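Local coordinates for aspartate--tRNA(Asp/Asn) ligase (PDB 1WYD), which probably charges both tRNA(Asp) and tRNA(Asn) with L-aspartate, activating the amino acid with ATP before passing it to the acceptor end of the tRNA, at residues H5-V10 against V19-W24; L45-V50 against G84-A89; E66-V71 against T93-A98. All blocks are in the same frame, centred on the assembly; numbering follows the deposited sequence.

Contact 1 of 3, residues H5-V10 against V19-W24; sequences HFIADV and VIWAGW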
ATOM      1  N   HIS B   5     -25.555  -9.721  15.199  1.00 55.30           N
ATOM      2  CA  HIS B   5     -24.281  -9.812  15.926  1.00 54.53           C
ATOM      3  C   HIS B   5     -23.274 -10.743  15.254  1.00 54.30           C
ATOM      4  O   HIS B   5     -23.640 -11.748  14.628  1.00 54.53           O
ATOM      5  CB  HIS B   5     -24.475 -10.225  17.414  1.00 54.18           C
ATOM      6  CG  HIS B   5     -25.334  -9.280  18.214  1.00 54.05           C
ATOM      7  ND1 HIS B   5     -26.693  -9.150  18.013  1.00 53.23           N
ATOM      8  CD2 HIS B   5     -25.021  -8.413  19.209  1.00 53.36           C
ATOM      9  CE1 HIS B   5     -27.176  -8.241  18.839  1.00 52.55           C
ATOM     10  NE2 HIS B   5     -26.182  -7.781  19.576  1.00 52.97           N
ATOM     11  N   PHE B   6     -22.006 -10.393  15.381  1.00 53.83           N
ATOM     12  CA  PHE B   6     -20.925 -11.322  15.130  1.00 54.03           C
ATOM     13  C   PHE B   6     -20.858 -12.296  16.287  1.00 54.74           C
ATOM     14  O   PHE B   6     -21.177 -11.935  17.423  1.00 54.89           O
ATOM     15  CB  PHE B   6     -19.613 -10.569  15.053  1.00 53.67           C
ATOM     16  CG  PHE B   6     -19.405  -9.863  13.750  1.00 53.15           C
ATOM     17  CD1 PHE B   6     -19.707  -8.498  13.630  1.00 51.23           C
ATOM     18  CD2 PHE B   6     -18.898 -10.550  12.644  1.00 50.71           C
ATOM     19  CE1 PHE B   6     -19.506  -7.820  12.414  1.00 51.18           C
ATOM     20  CE2 PHE B   6     -18.699  -9.883  11.413  1.00 51.69           C
ATOM     21  CZ  PHE B   6     -19.002  -8.508  11.310  1.00 51.49           C
ATOM     22  N   ILE B   7     -20.424 -13.521  16.016  1.00 54.98           N
ATOM     23  CA  ILE B   7     -20.465 -14.572  17.024  1.00 55.73           C
ATOM     24  C   ILE B   7     -19.832 -14.096  18.329  1.00 56.84           C
ATOM     25  O   ILE B   7     -20.430 -14.222  19.396  1.00 57.51           O
ATOM     26  CB  ILE B   7     -19.794 -15.858  16.497  1.00 55.42           C
ATOM     27  CG1 ILE B   7     -20.708 -16.546  15.469  1.00 55.06           C
ATOM     28  CG2 ILE B   7     -19.390 -16.798  17.645  1.00 54.54           C
ATOM     29  CD1 ILE B   7     -19.950 -17.291  14.377  1.00 52.52           C
ATOM     30  N   ALA B   8     -18.644 -13.521  18.215  1.00 57.86           N
ATOM     31  CA  ALA B   8     -17.844 -13.074  19.342  1.00 59.54           C
ATOM     32  C   ALA B   8     -18.487 -11.921  20.157  1.00 60.48           C
ATOM     33  O   ALA B   8     -18.096 -11.680  21.293  1.00 60.87           O
ATOM     34  CB  ALA B   8     -16.442 -12.674  18.847  1.00 59.39           C
ATOM     35  N   ASP B   9     -19.462 -11.236  19.566  1.00 61.48           N
ATOM     36  CA  ASP B   9     -20.197 -10.136  20.202  1.00 62.57           C
ATOM     37  C   ASP B   9     -21.105 -10.567  21.372  1.00 64.31           C
ATOM     38  O   ASP B   9     -21.496  -9.727  22.207  1.00 64.71           O
ATOM     39  CB  ASP B   9     -21.122  -9.485  19.168  1.00 62.03           C
ATOM     40  CG  ASP B   9     -20.395  -8.624  18.170  1.00 60.00           C
ATOM     41  OD1 ASP B   9     -21.070  -8.121  17.250  1.00 59.60           O
ATOM     42  OD2 ASP B   9     -19.183  -8.370  18.228  1.00 57.61           O
ATOM     43  N   VAL B  10     -21.470 -11.855  21.389  1.00 65.42           N
ATOM     44  CA  VAL B  10     -22.426 -12.433  22.340  1.00 66.33           C
ATOM     45  C   VAL B  10     -21.736 -12.941  23.624  1.00 67.01           C
ATOM     46  O   VAL B  10     -20.757 -13.687  23.553  1.00 67.28           O
ATOM     47  CB  VAL B  10     -23.232 -13.586  21.665  1.00 66.32           C
ATOM     48  CG1 VAL B  10     -24.384 -14.030  22.535  1.00 67.19           C
ATOM     49  CG2 VAL B  10     -23.747 -13.164  20.285  1.00 65.72           C
ATOM     50  N   VAL B  19     -30.888 -13.295  18.721  1.00 63.06           N
ATOM     51  CA  VAL B  19     -29.725 -12.823  17.981  1.00 61.74           C
ATOM     52  C   VAL B  19     -29.797 -13.375  16.559  1.00 60.39           C
ATOM     53  O   VAL B  19     -30.407 -14.428  16.316  1.00 60.33           O
ATOM     54  CB  VAL B  19     -28.421 -13.238  18.705  1.00 61.84           C
ATOM     55  CG1 VAL B  19     -27.232 -13.228  17.767  1.00 63.87           C
ATOM     56  CG2 VAL B  19     -28.149 -12.315  19.899  1.00 62.40           C
ATOM     57  N   ILE B  20     -29.217 -12.646  15.610  1.00 58.74           N
ATOM     58  CA  ILE B  20     -29.054 -13.178  14.262  1.00 56.84           C
ATOM     59  C   ILE B  20     -27.578 -13.299  13.931  1.00 55.84           C
ATOM     60  O   ILE B  20     -26.860 -12.300  13.891  1.00 55.39           O
ATOM     61  CB  ILE B  20     -29.780 -12.332  13.227  1.00 57.06           C
ATOM     62  CG1 ILE B  20     -31.197 -11.995  13.724  1.00 56.99           C
ATOM     63  CG2 ILE B  20     -29.768 -13.058  11.862  1.00 56.07           C
ATOM     64  CD1 ILE B  20     -32.150 -11.502  12.645  1.00 58.37           C
ATOM     65  N   TRP B  21     -27.136 -14.539  13.738  1.00 54.45           N
ATOM     66  CA  TRP B  21     -25.795 -14.830  13.252  1.00 53.15           C
ATOM     67  C   TRP B  21     -25.826 -15.058  11.755  1.00 52.51           C
ATOM     68  O   TRP B  21     -26.856 -15.522  11.216  1.00 53.18           O
ATOM     69  CB  TRP B  21     -25.237 -16.071  13.923  1.00 53.07           C
ATOM     70  CG  TRP B  21     -24.688 -15.810  15.270  1.00 52.78           C
ATOM     71  CD1 TRP B  21     -24.525 -14.604  15.861  1.00 52.46           C
ATOM     72  CD2 TRP B  21     -24.220 -16.786  16.213  1.00 54.42           C
ATOM     73  NE1 TRP B  21     -23.974 -14.756  17.109  1.00 52.05           N
ATOM     74  CE2 TRP B  21     -23.793 -16.088  17.358  1.00 52.11           C
ATOM     75  CE3 TRP B  21     -24.127 -18.189  16.206  1.00 54.28           C
ATOM     76  CZ2 TRP B  21     -23.285 -16.730  18.482  1.00 54.27           C
ATOM     77  CZ3 TRP B  21     -23.621 -18.827  17.314  1.00 54.45           C
ATOM     78  CH2 TRP B  21     -23.202 -18.103  18.443  1.00 55.80           C
ATOM     79  N   ALA B  22     -24.717 -14.726  11.081  1.00 50.67           N
ATOM     80  CA  ALA B  22     -24.515 -15.171   9.690  1.00 49.15           C
ATOM     81  C   ALA B  22     -23.111 -15.732   9.488  1.00 47.89           C
ATOM     82  O   ALA B  22     -22.151 -15.318  10.163  1.00 47.70           O
ATOM     83  CB  ALA B  22     -24.806 -14.056   8.683  1.00 48.69           C
ATOM     84  N   GLY B  23     -22.992 -16.683   8.573  1.00 45.73           N
ATOM     85  CA  GLY B  23     -21.685 -17.232   8.305  1.00 44.36           C
ATOM     86  C   GLY B  23     -21.675 -18.579   7.643  1.00 43.32           C
ATOM     87  O   GLY B  23     -22.619 -18.950   6.965  1.00 43.72           O
ATOM     88  N   TRP B  24     -20.577 -19.293   7.866  1.00 42.86           N
ATOM     89  CA  TRP B  24     -20.276 -20.557   7.223  1.00 41.96           C
ATOM     90  C   TRP B  24     -20.504 -21.743   8.152  1.00 41.68           C
ATOM     91  O   TRP B  24     -20.123 -21.738   9.326  1.00 41.14           O
ATOM     92  CB  TRP B  24     -18.818 -20.551   6.736  1.00 42.03           C
ATOM     93  CG  TRP B  24     -18.571 -19.699   5.528  1.00 41.31           C
ATOM     94  CD1 TRP B  24     -18.700 -20.075   4.206  1.00 40.55           C
ATOM     95  CD2 TRP B  24     -18.195 -18.325   5.512  1.00 41.80           C
ATOM     96  NE1 TRP B  24     -18.410 -19.014   3.376  1.00 39.84           N
ATOM     97  CE2 TRP B  24     -18.104 -17.924   4.142  1.00 41.64           C
ATOM     98  CE3 TRP B  24     -17.895 -17.383   6.505  1.00 42.57           C
ATOM     99  CZ2 TRP B  24     -17.708 -16.646   3.758  1.00 40.00           C
ATOM    100  CZ3 TRP B  24     -17.521 -16.091   6.113  1.00 42.74           C
ATOM    101  CH2 TRP B  24     -17.425 -15.741   4.759  1.00 42.43           C
TER
HETATM  102  O   HOH W   1     -22.261 -13.766  12.884  1.00 47.42           O
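Ile7 lies over one face of the Trp21 indole. Its CG1 stands 3.6 Å from the centre of the Trp21 six-membered ring and only 14° off the ring normal, a CH-pi contact in which the two side chains cross at about a right angle. CG2 of Ile7, anti to its own backbone N, comes near CZ2 and CH2. Val10 meets the same indole at its edge, near the ring plane, with CG2 3.6 Å from Trp21 NE1. Branching suits Ile7, whose CG1 takes the ring centre while CG2 meets CZ2 and CH2; at Val10 a beta-branched side chain places CG2 at the ring edge. The buried NE1 of Trp21 finds no hydrogen-bond partner in the model, probably a cost of burying so large a ring. Val19 CG2 lies 4.0 Å from His5 ND1, the two side chains crossing at about a right angle.

One backbone bond and a water hold the loop to the strand. His5 N donates to Ile20 O at 3.2 Å, nearly straight at 170°, and the water bridges His5 O to Ala22 N. Within the loop, a 3-10 turn at residues 7-9 presents Ile7 and Val10 to the strand. Its start is tied down by Phe6 N, which meets Asp9 OD1 at 3.1 Å from above the carboxylate plane. Asp41 and Thr43 hold the turn further, by hydrogen bonds to Ile7 N and Ala8 N.

The N-terminal loop thus packs against strand 18-31, the first strand of the OB fold. Strand 68-77 pairs with that strand, and Val71, Leu39 of strand 34-41, and Ile85 and Leu87 of strand 85-89 all touch the Trp21 indole.

Contact 2 of 3, residues L45-V50 against G84-A89; sequences LGQVVV and GIELHA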
ATOM      1  N   LEU B  45     -15.693 -18.898  15.900  1.00 45.72           N
ATOM      2  CA  LEU B  45     -16.555 -20.068  15.828  1.00 45.76           C
ATOM      3  C   LEU B  45     -17.575 -20.081  16.946  1.00 46.55           C
ATOM      4  O   LEU B  45     -17.216 -20.031  18.123  1.00 47.26           O
ATOM      5  CB  LEU B  45     -15.697 -21.325  15.913  1.00 45.16           C
ATOM      6  CG  LEU B  45     -14.641 -21.469  14.828  1.00 46.01           C
ATOM      7  CD1 LEU B  45     -13.556 -22.455  15.236  1.00 44.81           C
ATOM      8  CD2 LEU B  45     -15.305 -21.893  13.475  1.00 43.53           C
ATOM      9  N   GLY B  46     -18.846 -20.126  16.583  1.00 46.71           N
ATOM     10  CA  GLY B  46     -19.898 -20.337  17.543  1.00 47.99           C
ATOM     11  C   GLY B  46     -20.515 -21.719  17.441  1.00 48.72           C
ATOM     12  O   GLY B  46     -20.166 -22.502  16.564  1.00 49.05           O
ATOM     13  N   GLN B  47     -21.443 -22.013  18.347  1.00 49.96           N
ATOM     14  CA  GLN B  47     -22.148 -23.298  18.384  1.00 50.52           C
ATOM     15  C   GLN B  47     -23.621 -22.992  18.284  1.00 50.94           C
ATOM     16  O   GLN B  47     -24.138 -22.214  19.078  1.00 51.28           O
ATOM     17  CB  GLN B  47     -21.863 -24.033  19.711  1.00 50.71           C
ATOM     18  CG  GLN B  47     -22.552 -25.385  19.904  1.00 51.00           C
ATOM     19  CD  GLN B  47     -22.013 -26.144  21.126  1.00 51.77           C
ATOM     20  OE1 GLN B  47     -22.658 -26.176  22.190  1.00 49.78           O
ATOM     21  NE2 GLN B  47     -20.836 -26.757  20.973  1.00 50.65           N
ATOM     22  N   VAL B  48     -24.298 -23.581  17.310  1.00 51.44           N
ATOM     23  CA  VAL B  48     -25.737 -23.456  17.260  1.00 52.21           C
ATOM     24  C   VAL B  48     -26.379 -24.821  17.434  1.00 53.47           C
ATOM     25  O   VAL B  48     -25.832 -25.835  17.009  1.00 54.01           O
ATOM     26  CB  VAL B  48     -26.288 -22.582  16.029  1.00 52.31           C
ATOM     27  CG1 VAL B  48     -25.175 -21.969  15.203  1.00 52.27           C
ATOM     28  CG2 VAL B  48     -27.342 -23.293  15.147  1.00 49.84           C
ATOM     29  N   VAL B  49     -27.530 -24.833  18.093  1.00 55.17           N
ATOM     30  CA  VAL B  49     -28.308 -26.045  18.311  1.00 56.42           C
ATOM     31  C   VAL B  49     -29.672 -25.933  17.592  1.00 57.14           C
ATOM     32  O   VAL B  49     -30.292 -24.871  17.549  1.00 56.55           O
ATOM     33  CB  VAL B  49     -28.463 -26.354  19.841  1.00 56.50           C
ATOM     34  CG1 VAL B  49     -28.887 -27.814  20.092  1.00 57.27           C
ATOM     35  CG2 VAL B  49     -27.167 -26.075  20.594  1.00 56.24           C
ATOM     36  N   VAL B  50     -30.090 -27.036  16.986  1.00 58.97           N
ATOM     37  CA  VAL B  50     -31.401 -27.156  16.369  1.00 61.32           C
ATOM     38  C   VAL B  50     -32.000 -28.415  16.964  1.00 63.66           C
ATOM     39  O   VAL B  50     -31.589 -29.524  16.605  1.00 63.80           O
ATOM     40  CB  VAL B  50     -31.333 -27.336  14.820  1.00 60.78           C
ATOM     41  CG1 VAL B  50     -32.606 -26.844  14.168  1.00 59.31           C
ATOM     42  CG2 VAL B  50     -30.127 -26.632  14.217  1.00 60.15           C
ATOM     43  N   GLY B  84     -18.986 -19.668  26.697  1.00 68.14           N
ATOM     44  CA  GLY B  84     -20.118 -19.773  27.600  1.00 67.26           C
ATOM     45  C   GLY B  84     -21.512 -19.703  26.994  1.00 66.24           C
ATOM     46  O   GLY B  84     -22.490 -19.639  27.742  1.00 66.75           O
ATOM     47  N   ILE B  85     -21.623 -19.726  25.666  1.00 65.00           N
ATOM     48  CA  ILE B  85     -22.938 -19.678  25.025  1.00 63.72           C
ATOM     49  C   ILE B  85     -23.131 -20.586  23.814  1.00 63.15           C
ATOM     50  O   ILE B  85     -22.190 -21.192  23.287  1.00 62.89           O
ATOM     51  CB  ILE B  85     -23.333 -18.237  24.610  1.00 63.78           C
ATOM     52  CG1 ILE B  85     -22.243 -17.614  23.724  1.00 62.87           C
ATOM     53  CG2 ILE B  85     -23.710 -17.390  25.831  1.00 63.83           C
ATOM     54  CD1 ILE B  85     -22.716 -17.354  22.309  1.00 62.64           C
ATOM     55  N   GLU B  86     -24.394 -20.637  23.396  1.00 62.19           N
ATOM     56  CA  GLU B  86     -24.835 -21.287  22.185  1.00 61.54           C
ATOM     57  C   GLU B  86     -26.145 -20.631  21.742  1.00 60.89           C
ATOM     58  O   GLU B  86     -26.876 -20.070  22.560  1.00 59.86           O
ATOM     59  CB  GLU B  86     -25.017 -22.800  22.391  1.00 61.55           C
ATOM     60  CG  GLU B  86     -25.507 -23.217  23.765  1.00 62.22           C
ATOM     61  CD  GLU B  86     -26.052 -24.633  23.797  1.00 63.67           C
ATOM     62  OE1 GLU B  86     -25.270 -25.599  23.584  1.00 61.89           O
ATOM     63  OE2 GLU B  86     -27.277 -24.772  24.042  1.00 65.14           O
ATOM     64  N   LEU B  87     -26.409 -20.717  20.436  1.00 60.58           N
ATOM     65  CA  LEU B  87     -27.589 -20.175  19.790  1.00 59.91           C
ATOM     66  C   LEU B  87     -28.552 -21.310  19.532  1.00 60.56           C
ATOM     67  O   LEU B  87     -28.184 -22.295  18.899  1.00 60.42           O
ATOM     68  CB  LEU B  87     -27.189 -19.583  18.443  1.00 59.71           C
ATOM     69  CG  LEU B  87     -27.762 -18.259  17.925  1.00 57.86           C
ATOM     70  CD1 LEU B  87     -27.793 -18.289  16.445  1.00 53.31           C
ATOM     71  CD2 LEU B  87     -29.121 -17.964  18.489  1.00 53.01           C
ATOM     72  N   HIS B  88     -29.790 -21.173  20.003  1.00 61.11           N
ATOM     73  CA  HIS B  88     -30.795 -22.205  19.795  1.00 61.82           C
ATOM     74  C   HIS B  88     -31.597 -21.814  18.575  1.00 61.54           C
ATOM     75  O   HIS B  88     -32.360 -20.863  18.611  1.00 62.03           O
ATOM     76  CB  HIS B  88     -31.663 -22.374  21.049  1.00 62.38           C
ATOM     77  CG  HIS B  88     -30.994 -23.162  22.140  1.00 65.56           C
ATOM     78  ND1 HIS B  88     -31.699 -23.850  23.106  1.00 66.59           N
ATOM     79  CD2 HIS B  88     -29.680 -23.376  22.412  1.00 67.20           C
ATOM     80  CE1 HIS B  88     -30.852 -24.449  23.926  1.00 67.31           C
ATOM     81  NE2 HIS B  88     -29.621 -24.181  23.525  1.00 68.16           N
ATOM     82  N   ALA B  89     -31.408 -22.524  17.476  1.00 61.50           N
ATOM     83  CA  ALA B  89     -31.908 -22.022  16.203  1.00 61.49           C
ATOM     84  C   ALA B  89     -33.438 -22.043  16.112  1.00 61.97           C
ATOM     85  O   ALA B  89     -34.084 -23.010  16.569  1.00 62.48           O
ATOM     86  CB  ALA B  89     -31.290 -22.779  15.062  1.00 60.97           C
TER
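The parallel pairing of strands 44-50 and 85-89 closes the curled sheet of the OB-fold domain, the five-stranded barrel with which this enzyme family recognises the anticodon. Val48 pairs with Leu87 and Val49 with His88, and the short segments run 32° apart, a twist in keeping with a barrel wall. Three backbone bonds stitch them together in the parallel pattern: Leu87 N to Gln47 O, Val49 N to Leu87 O at 2.7 Å, and Ala89 N to Val49 O at 2.6 Å. The last is almost straight, at 174°.

On one face Val48 CB lies 4.0 Å from Leu87 CB, and Val48 CG2 the same distance from Ala89 CB. Val48 and Leu87 also touch Trp21 of strand 18-31, and Leu87 and Ala89 meet Val71, so this is the apolar inner side. Ala89 CB touches both Val48 CG2 and Val50 CG2, and a small residue suits so close a strand.

The other face is mixed. Val49 CG2, anti to its carbonyl carbon, sits 3.6 Å from Glu86 OE1 and also touches CD2 of the His88 ring obliquely, so one methyl touches both polar groups. Glu86 has CG between its backbone N and carbonyl carbon (chi1 34°), with an extended chain beyond; its OE2 accepts a hydrogen bond from His88 NE2 whose modelled length, 2.5 Å, is doubtfully short, and its CD lies at the edge of the imidazole, in plane. Gln47 runs alongside Glu86, pointing the same way.

Chemically, then, backbone bonds join the strands, apolar side chains pack on the inner face, and on the more polar outer face His88 and Glu86 appear to be hydrogen-bonded. The carboxylate would probably stabilise a protonated imidazole, and the pair would probably limit the rotation of the Glu86 carboxylate near Val49 CG2.

Contact 3 of 3, residues E66-V71 against T93-A98; sequences ESVIQV and TLLSKA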
ATOM      1  N   GLU B  66     -19.314 -25.506   4.563  1.00 43.03           N
ATOM      2  CA  GLU B  66     -18.975 -24.298   3.782  1.00 41.39           C
ATOM      3  C   GLU B  66     -20.141 -23.574   3.103  1.00 41.02           C
ATOM      4  O   GLU B  66     -19.935 -22.530   2.490  1.00 41.35           O
ATOM      5  CB  GLU B  66     -17.776 -24.497   2.828  1.00 41.16           C
ATOM      6  CG  GLU B  66     -16.403 -24.684   3.496  1.00 39.29           C
ATOM      7  CD  GLU B  66     -16.113 -23.759   4.685  1.00 39.28           C
ATOM      8  OE1 GLU B  66     -16.038 -24.290   5.811  1.00 38.28           O
ATOM      9  OE2 GLU B  66     -15.946 -22.522   4.517  1.00 37.22           O
ATOM     10  N   SER B  67     -21.356 -24.092   3.217  1.00 40.70           N
ATOM     11  CA  SER B  67     -22.538 -23.296   2.884  1.00 40.31           C
ATOM     12  C   SER B  67     -22.653 -22.064   3.764  1.00 40.75           C
ATOM     13  O   SER B  67     -22.239 -22.049   4.950  1.00 39.24           O
ATOM     14  CB  SER B  67     -23.799 -24.109   3.054  1.00 39.72           C
ATOM     15  OG  SER B  67     -23.710 -25.292   2.296  1.00 44.73           O
ATOM     16  N   VAL B  68     -23.216 -21.021   3.185  1.00 41.23           N
ATOM     17  CA  VAL B  68     -23.342 -19.764   3.884  1.00 42.07           C
ATOM     18  C   VAL B  68     -24.767 -19.652   4.386  1.00 43.32           C
ATOM     19  O   VAL B  68     -25.720 -19.758   3.596  1.00 42.76           O
ATOM     20  CB  VAL B  68     -22.993 -18.593   2.948  1.00 42.33           C
ATOM     21  CG1 VAL B  68     -23.272 -17.282   3.603  1.00 42.00           C
ATOM     22  CG2 VAL B  68     -21.533 -18.708   2.449  1.00 41.13           C
ATOM     23  N   ILE B  69     -24.918 -19.466   5.702  1.00 43.88           N
ATOM     24  CA  ILE B  69     -26.249 -19.373   6.265  1.00 45.15           C
ATOM     25  C   ILE B  69     -26.475 -18.135   7.128  1.00 46.99           C
ATOM     26  O   ILE B  69     -25.533 -17.500   7.613  1.00 47.45           O
ATOM     27  CB  ILE B  69     -26.691 -20.701   7.045  1.00 44.92           C
ATOM     28  CG1 ILE B  69     -25.939 -20.901   8.377  1.00 43.15           C
ATOM     29  CG2 ILE B  69     -26.605 -21.907   6.187  1.00 43.16           C
ATOM     30  CD1 ILE B  69     -26.475 -22.065   9.193  1.00 39.78           C
ATOM     31  N   GLN B  70     -27.756 -17.810   7.273  1.00 49.11           N
ATOM     32  CA  GLN B  70     -28.272 -16.870   8.254  1.00 51.29           C
ATOM     33  C   GLN B  70     -28.960 -17.713   9.310  1.00 51.70           C
ATOM     34  O   GLN B  70     -29.744 -18.610   8.983  1.00 50.81           O
ATOM     35  CB  GLN B  70     -29.331 -16.017   7.582  1.00 52.01           C
ATOM     36  CG  GLN B  70     -29.252 -14.551   7.856  1.00 55.70           C
ATOM     37  CD  GLN B  70     -30.301 -13.773   7.073  1.00 58.00           C
ATOM     38  OE1 GLN B  70     -30.660 -12.654   7.446  1.00 59.59           O
ATOM     39  NE2 GLN B  70     -30.788 -14.360   5.991  1.00 57.28           N
ATOM     40  N   VAL B  71     -28.664 -17.448  10.577  1.00 53.14           N
ATOM     41  CA  VAL B  71     -29.397 -18.111  11.661  1.00 54.42           C
ATOM     42  C   VAL B  71     -29.927 -17.152  12.744  1.00 54.76           C
ATOM     43  O   VAL B  71     -29.177 -16.433  13.393  1.00 55.66           O
ATOM     44  CB  VAL B  71     -28.620 -19.353  12.243  1.00 54.56           C
ATOM     45  CG1 VAL B  71     -27.214 -18.982  12.708  1.00 55.67           C
ATOM     46  CG2 VAL B  71     -29.391 -19.996  13.365  1.00 54.17           C
ATOM     47  N   THR B  93     -31.692 -19.517   7.062  1.00 55.12           N
ATOM     48  CA  THR B  93     -31.798 -19.243   5.646  1.00 55.37           C
ATOM     49  C   THR B  93     -30.515 -19.652   4.929  1.00 54.82           C
ATOM     50  O   THR B  93     -29.406 -19.377   5.405  1.00 55.06           O
ATOM     51  CB  THR B  93     -32.086 -17.762   5.435  1.00 55.92           C
ATOM     52  OG1 THR B  93     -33.123 -17.367   6.342  1.00 56.50           O
ATOM     53  CG2 THR B  93     -32.686 -17.528   4.034  1.00 56.77           C
ATOM     54  N   LEU B  94     -30.684 -20.336   3.804  1.00 54.02           N
ATOM     55  CA  LEU B  94     -29.587 -20.761   2.948  1.00 53.22           C
ATOM     56  C   LEU B  94     -29.255 -19.623   1.982  1.00 53.20           C
ATOM     57  O   LEU B  94     -30.067 -19.275   1.109  1.00 53.44           O
ATOM     58  CB  LEU B  94     -30.004 -21.997   2.168  1.00 52.60           C
ATOM     59  CG  LEU B  94     -29.092 -23.199   1.922  1.00 53.07           C
ATOM     60  CD1 LEU B  94     -29.628 -23.935   0.705  1.00 53.18           C
ATOM     61  CD2 LEU B  94     -27.644 -22.798   1.713  1.00 50.65           C
ATOM     62  N   LEU B  95     -28.080 -19.022   2.142  1.00 52.41           N
ATOM     63  CA  LEU B  95     -27.727 -17.877   1.308  1.00 51.61           C
ATOM     64  C   LEU B  95     -27.035 -18.385   0.074  1.00 52.64           C
ATOM     65  O   LEU B  95     -27.275 -17.906  -1.032  1.00 53.18           O
ATOM     66  CB  LEU B  95     -26.834 -16.905   2.075  1.00 50.76           C
ATOM     67  CG  LEU B  95     -27.409 -16.346   3.375  1.00 48.85           C
ATOM     68  CD1 LEU B  95     -26.438 -15.380   3.984  1.00 47.29           C
ATOM     69  CD2 LEU B  95     -28.771 -15.666   3.152  1.00 47.43           C
ATOM     70  N   SER B  96     -26.176 -19.376   0.279  1.00 53.08           N
ATOM     71  CA  SER B  96     -25.350 -19.930  -0.768  1.00 53.71           C
ATOM     72  C   SER B  96     -24.941 -21.374  -0.364  1.00 54.30           C
ATOM     73  O   SER B  96     -24.226 -21.588   0.637  1.00 53.28           O
ATOM     74  CB  SER B  96     -24.132 -19.013  -0.972  1.00 53.60           C
ATOM     75  OG  SER B  96     -23.307 -19.461  -2.028  1.00 53.10           O
ATOM     76  N   LYS B  97     -25.420 -22.344  -1.142  1.00 54.58           N
ATOM     77  CA  LYS B  97     -25.216 -23.757  -0.857  1.00 56.02           C
ATOM     78  C   LYS B  97     -23.892 -24.181  -1.478  1.00 55.91           C
ATOM     79  O   LYS B  97     -23.539 -23.710  -2.534  1.00 56.53           O
ATOM     80  CB  LYS B  97     -26.386 -24.559  -1.433  1.00 56.60           C
ATOM     81  CG  LYS B  97     -26.605 -25.974  -0.869  1.00 60.10           C
ATOM     82  CD  LYS B  97     -27.229 -26.941  -1.933  1.00 64.68           C
ATOM     83  CE  LYS B  97     -28.723 -26.637  -2.201  1.00 67.32           C
ATOM     84  NZ  LYS B  97     -29.454 -27.763  -2.884  1.00 68.41           N
ATOM     85  N   ALA B  98     -23.133 -25.021  -0.795  1.00 56.04           N
ATOM     86  CA  ALA B  98     -21.862 -25.506  -1.326  1.00 56.12           C
ATOM     87  C   ALA B  98     -21.987 -26.947  -1.822  1.00 56.36           C
ATOM     88  O   ALA B  98     -22.608 -27.778  -1.176  1.00 56.49           O
ATOM     89  CB  ALA B  98     -20.783 -25.417  -0.263  1.00 55.62           C
TER
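Segments 66-71 and 93-98 run antiparallel, their end-to-end directions 168° apart, and slip by one residue half-way. Gln70 and Thr93 form a hydrogen-bonded pair, with 2.9 Å between Gln70 N and Thr93 O, and Ile69 and Leu94 a non-hydrogen-bonded one. Then Leu95 and Ser96 both face Val68, a classic beta bulge. Val68 O accepts Leu95 N at 2.9 Å and, weakly, Ser96 N, while Val68 N donates to Ser96 O at 2.8 Å. The bulge falls where the chain turns a corner at Leu95, in the pairing of strand 91-94 of the OB-fold domain with strand 68-77.

Leu95 thereby faces strand 68-77: its CD1 lies 3.7 Å from Val68 CG1, the two side chains crossing at about a right angle, and its CD2 meets Gln70 NE2. Gln70 lies side by side with Thr93, pointing the same way, its NE2 3.7 Å from Thr93 CB. Both polar residues suit a partly exposed surface.

Beyond the bulge Ser67 takes over. Its OG, anti to the carbonyl carbon (chi1 -55°), accepts Ala98 N at 3.2 Å and also hydrogen-bonds Thr64 OG1. A hydroxyl suits this spot, where the departing chain offers an N-H beyond the regular pairing. An alanine here would probably leave Ala98 N and Thr64 OG1 without this partner and hold the chain at Ala98 less firmly. Ala98 CB packs against Ser67 N at 3.8 Å, and Ser96 OG bonds Met391 O of the second subunit.

In the fold
All three contacts reach one curled sheet. Contacts 1 and 3 meet where strands 18-31 and 68-77 pair, Gly23 O and Trp21 O lying 2.7 Å from Ile69 N and Val71 N respectively; contacts 1 and 2 share the apolar interior, with Trp21 CE3 3.7 Å from Leu87 CD1. Contact 2 is buried and untouched by the second subunit, whereas contacts 1 and 3 both reach it. Contact 1, partly buried, adds a loop to the sheet mainly by packing aliphatic side chains on one indole. Contact 2 joins neighbouring strands through a regular parallel pairing. Contact 3, also largely buried, relies on backbone bonds around a bulge, and its segments alternate along the chain with those of contact 2.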